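Local coordinates for protein esterase (Xanthomonas oryzae pv. oryzae, PDB 3H2G) that degrades rice cell walls as an esterase of the alpha/beta-hydrolase clan and contributes to the virulence of the bacterium on rice, at residues Asp19-Met24 and Pro108-Leu113. Residues are numbered along the deposited sequence; the frame is centred on the assembly and turned at random.
Sequences DAISAM and PLVTRL
In this alpha/beta-hydrolase-type fold, the near-perpendicular crossing of two short helices brings I21 and M24, one turn apart on helix 18-26, against V110 and T111 of helix 108-114. The short axes approach to 9.9 Å at a signed angle of -98°, and the steep crossing goes with a small patch, 168 Å² buried over both sides. I21 divides its two branches between the partners. With chi1 at -65°, CG1 lies beside the backbone N and CG2 anti to it, and this CG2 presses on the helix backbone itself, 3.8 Å from the CA of T111. The other branch, extended through CG1, carries CD1 to the CG1 methyl of V110 at 3.9 Å, the two side chains crossing at about a right angle. M24 extends the patch: bent at chi3 (-84°), its chain ends with CE against the methyl CG2 of T111, 4.0 Å away. The hydroxyl OG1 of T111 makes a weak hydrogen bond to the carbonyl of D107, while CG2 is left to meet M24. Beyond the patch, I21 also rests on A40 and S115, and M24 touches D106. R112 forms salt bridges with E38 and with E382 of helix 376-396, while V110 and L109 reach L68 of strand 60-71, so helix 108-114 meets helix 18-26, helix 376-396 and the central sheet.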
ATOM      1  N   ASP A  19      -6.238  23.510 -14.969  1.00  8.56           N
ATOM      2  CA  ASP A  19      -5.288  23.753 -16.056  1.00 10.33           C
ATOM      3  C   ASP A  19      -3.859  23.354 -15.706  1.00 10.37           C
ATOM      4  O   ASP A  19      -3.136  22.817 -16.547  1.00 10.30           O
ATOM      5  CB  ASP A  19      -5.310  25.225 -16.487  1.00 14.10           C
ATOM      6  CG  ASP A  19      -6.612  25.620 -17.162  1.00 17.85           C
ATOM      7  OD1 ASP A  19      -7.275  24.738 -17.749  1.00 18.42           O
ATOM      8  OD2 ASP A  19      -6.963  26.819 -17.115  1.00 21.24           O
ATOM      9  N   ALA A  20      -3.445  23.628 -14.473  1.00  8.54           N
ATOM     10  CA  ALA A  20      -2.099  23.274 -14.033  1.00  9.21           C
ATOM     11  C   ALA A  20      -1.944  21.756 -14.102  1.00  9.46           C
ATOM     12  O   ALA A  20      -0.904  21.242 -14.515  1.00  9.57           O
ATOM     13  CB  ALA A  20      -1.866  23.763 -12.606  1.00  8.25           C
ATOM     14  N   ILE A  21      -2.987  21.039 -13.698  1.00  8.20           N
ATOM     15  CA  ILE A  21      -2.959  19.582 -13.727  1.00  8.13           C
ATOM     16  C   ILE A  21      -2.927  19.081 -15.174  1.00  8.08           C
ATOM     17  O   ILE A  21      -2.173  18.166 -15.499  1.00  8.31           O
ATOM     18  CB  ILE A  21      -4.179  18.995 -12.972  1.00  7.05           C
ATOM     19  CG1 ILE A  21      -4.081  19.371 -11.486  1.00  6.04           C
ATOM     20  CG2 ILE A  21      -4.223  17.475 -13.135  1.00  7.54           C
ATOM     21  CD1 ILE A  21      -5.281  18.967 -10.646  1.00  9.97           C
ATOM     22  N   SER A  22      -3.729  19.688 -16.044  1.00  8.92           N
ATOM     23  CA  SER A  22      -3.749  19.294 -17.450  1.00  9.87           C
ATOM     24  C   SER A  22      -2.371  19.507 -18.065  1.00 11.42           C
ATOM     25  O   SER A  22      -1.924  18.720 -18.900  1.00 13.53           O
ATOM     26  CB  SER A  22      -4.781  20.111 -18.232  1.00  9.38           C
ATOM     27  OG  SER A  22      -6.098  19.702 -17.924  1.00  7.84           O
ATOM     28  N   ALA A  23      -1.700  20.576 -17.649  1.00 12.53           N
ATOM     29  CA  ALA A  23      -0.368  20.878 -18.161  1.00 13.25           C
ATOM     30  C   ALA A  23       0.607  19.762 -17.786  1.00 13.97           C
ATOM     31  O   ALA A  23       1.451  19.370 -18.593  1.00 14.06           O
ATOM     32  CB  ALA A  23       0.115  22.214 -17.611  1.00 13.10           C
ATOM     33  N   MET A  24       0.494  19.244 -16.566  1.00 13.17           N
ATOM     34  CA  MET A  24       1.377  18.160 -16.146  1.00 14.50           C
ATOM     35  C   MET A  24       1.064  16.897 -16.946  1.00 14.85           C
ATOM     36  O   MET A  24       1.959  16.112 -17.253  1.00 15.23           O
ATOM     37  CB  MET A  24       1.231  17.876 -14.644  1.00 14.84           C
ATOM     38  CG  MET A  24       1.789  18.966 -13.736  1.00 15.32           C
ATOM     39  SD  MET A  24       1.856  18.482 -11.984  1.00 15.61           S
ATOM     40  CE  MET A  24       0.170  18.854 -11.462  1.00 14.52           C
ATOM     41  N   PRO A 108       0.330  10.948  -9.230  1.00  8.48           N
ATOM     42  CA  PRO A 108      -0.827  10.383  -9.932  1.00  7.75           C
ATOM     43  C   PRO A 108      -2.150  10.420  -9.164  1.00  7.53           C
ATOM     44  O   PRO A 108      -3.219  10.415  -9.774  1.00  6.45           O
ATOM     45  CB  PRO A 108      -0.367   8.965 -10.276  1.00  8.71           C
ATOM     46  CG  PRO A 108       0.598   8.642  -9.176  1.00 10.57           C
ATOM     47  CD  PRO A 108       1.376   9.929  -9.027  1.00  8.72           C
ATOM     48  N   LEU A 109      -2.098  10.456  -7.835  1.00  6.77           N
ATOM     49  CA  LEU A 109      -3.342  10.516  -7.075  1.00  6.24           C
ATOM     50  C   LEU A 109      -4.045  11.827  -7.398  1.00  5.97           C
ATOM     51  O   LEU A 109      -5.272  11.895  -7.446  1.00  6.59           O
ATOM     52  CB  LEU A 109      -3.080  10.428  -5.570  1.00  5.84           C
ATOM     53  CG  LEU A 109      -2.534   9.093  -5.051  1.00  5.36           C
ATOM     54  CD1 LEU A 109      -2.492   9.137  -3.533  1.00  6.86           C
ATOM     55  CD2 LEU A 109      -3.412   7.941  -5.531  1.00  5.18           C
ATOM     56  N   VAL A 110      -3.257  12.871  -7.625  1.00  6.28           N
ATOM     57  CA  VAL A 110      -3.808  14.177  -7.967  1.00  6.66           C
ATOM     58  C   VAL A 110      -4.171  14.266  -9.449  1.00  6.37           C
ATOM     59  O   VAL A 110      -5.302  14.593  -9.804  1.00  6.99           O
ATOM     60  CB  VAL A 110      -2.801  15.315  -7.662  1.00  6.04           C
ATOM     61  CG1 VAL A 110      -3.305  16.633  -8.247  1.00  7.36           C
ATOM     62  CG2 VAL A 110      -2.598  15.448  -6.162  1.00  5.68           C
ATOM     63  N   THR A 111      -3.203  13.962 -10.304  1.00  6.87           N
ATOM     64  CA  THR A 111      -3.381  14.066 -11.748  1.00  6.13           C
ATOM     65  C   THR A 111      -4.297  13.073 -12.443  1.00  6.37           C
ATOM     66  O   THR A 111      -4.901  13.405 -13.461  1.00  7.16           O
ATOM     67  CB  THR A 111      -2.011  14.025 -12.469  1.00  6.67           C
ATOM     68  OG1 THR A 111      -1.423  12.725 -12.325  1.00  4.60           O
ATOM     69  CG2 THR A 111      -1.072  15.057 -11.873  1.00  4.70           C
ATOM     70  N   ARG A 112      -4.417  11.862 -11.907  1.00  5.92           N
ATOM     71  CA  ARG A 112      -5.250  10.851 -12.552  1.00  5.62           C
ATOM     72  C   ARG A 112      -6.583  10.553 -11.879  1.00  5.68           C
ATOM     73  O   ARG A 112      -7.533  10.147 -12.541  1.00  5.11           O
ATOM     74  CB  ARG A 112      -4.477   9.537 -12.662  1.00  7.67           C
ATOM     75  CG  ARG A 112      -3.137   9.648 -13.355  1.00  7.44           C
ATOM     76  CD  ARG A 112      -3.292   9.995 -14.822  1.00  9.86           C
ATOM     77  NE  ARG A 112      -1.997   9.976 -15.496  1.00 10.53           N
ATOM     78  CZ  ARG A 112      -1.836  10.039 -16.813  1.00 11.96           C
ATOM     79  NH1 ARG A 112      -2.892  10.127 -17.611  1.00 11.76           N
ATOM     80  NH2 ARG A 112      -0.615   9.997 -17.330  1.00 13.63           N
ATOM     81  N   LEU A 113      -6.652  10.743 -10.566  1.00  6.01           N
ATOM     82  CA  LEU A 113      -7.871  10.426  -9.831  1.00  6.57           C
ATOM     83  C   LEU A 113      -8.653  11.625  -9.294  1.00  5.89           C
ATOM     84  O   LEU A 113      -9.804  11.840  -9.682  1.00  5.62           O
ATOM     85  CB  LEU A 113      -7.525   9.461  -8.692  1.00  5.99           C
ATOM     86  CG  LEU A 113      -6.984   8.102  -9.170  1.00  7.44           C
ATOM     87  CD1 LEU A 113      -6.478   7.299  -7.987  1.00  7.48           C
ATOM     88  CD2 LEU A 113      -8.084   7.339  -9.909  1.00  7.00           C
TER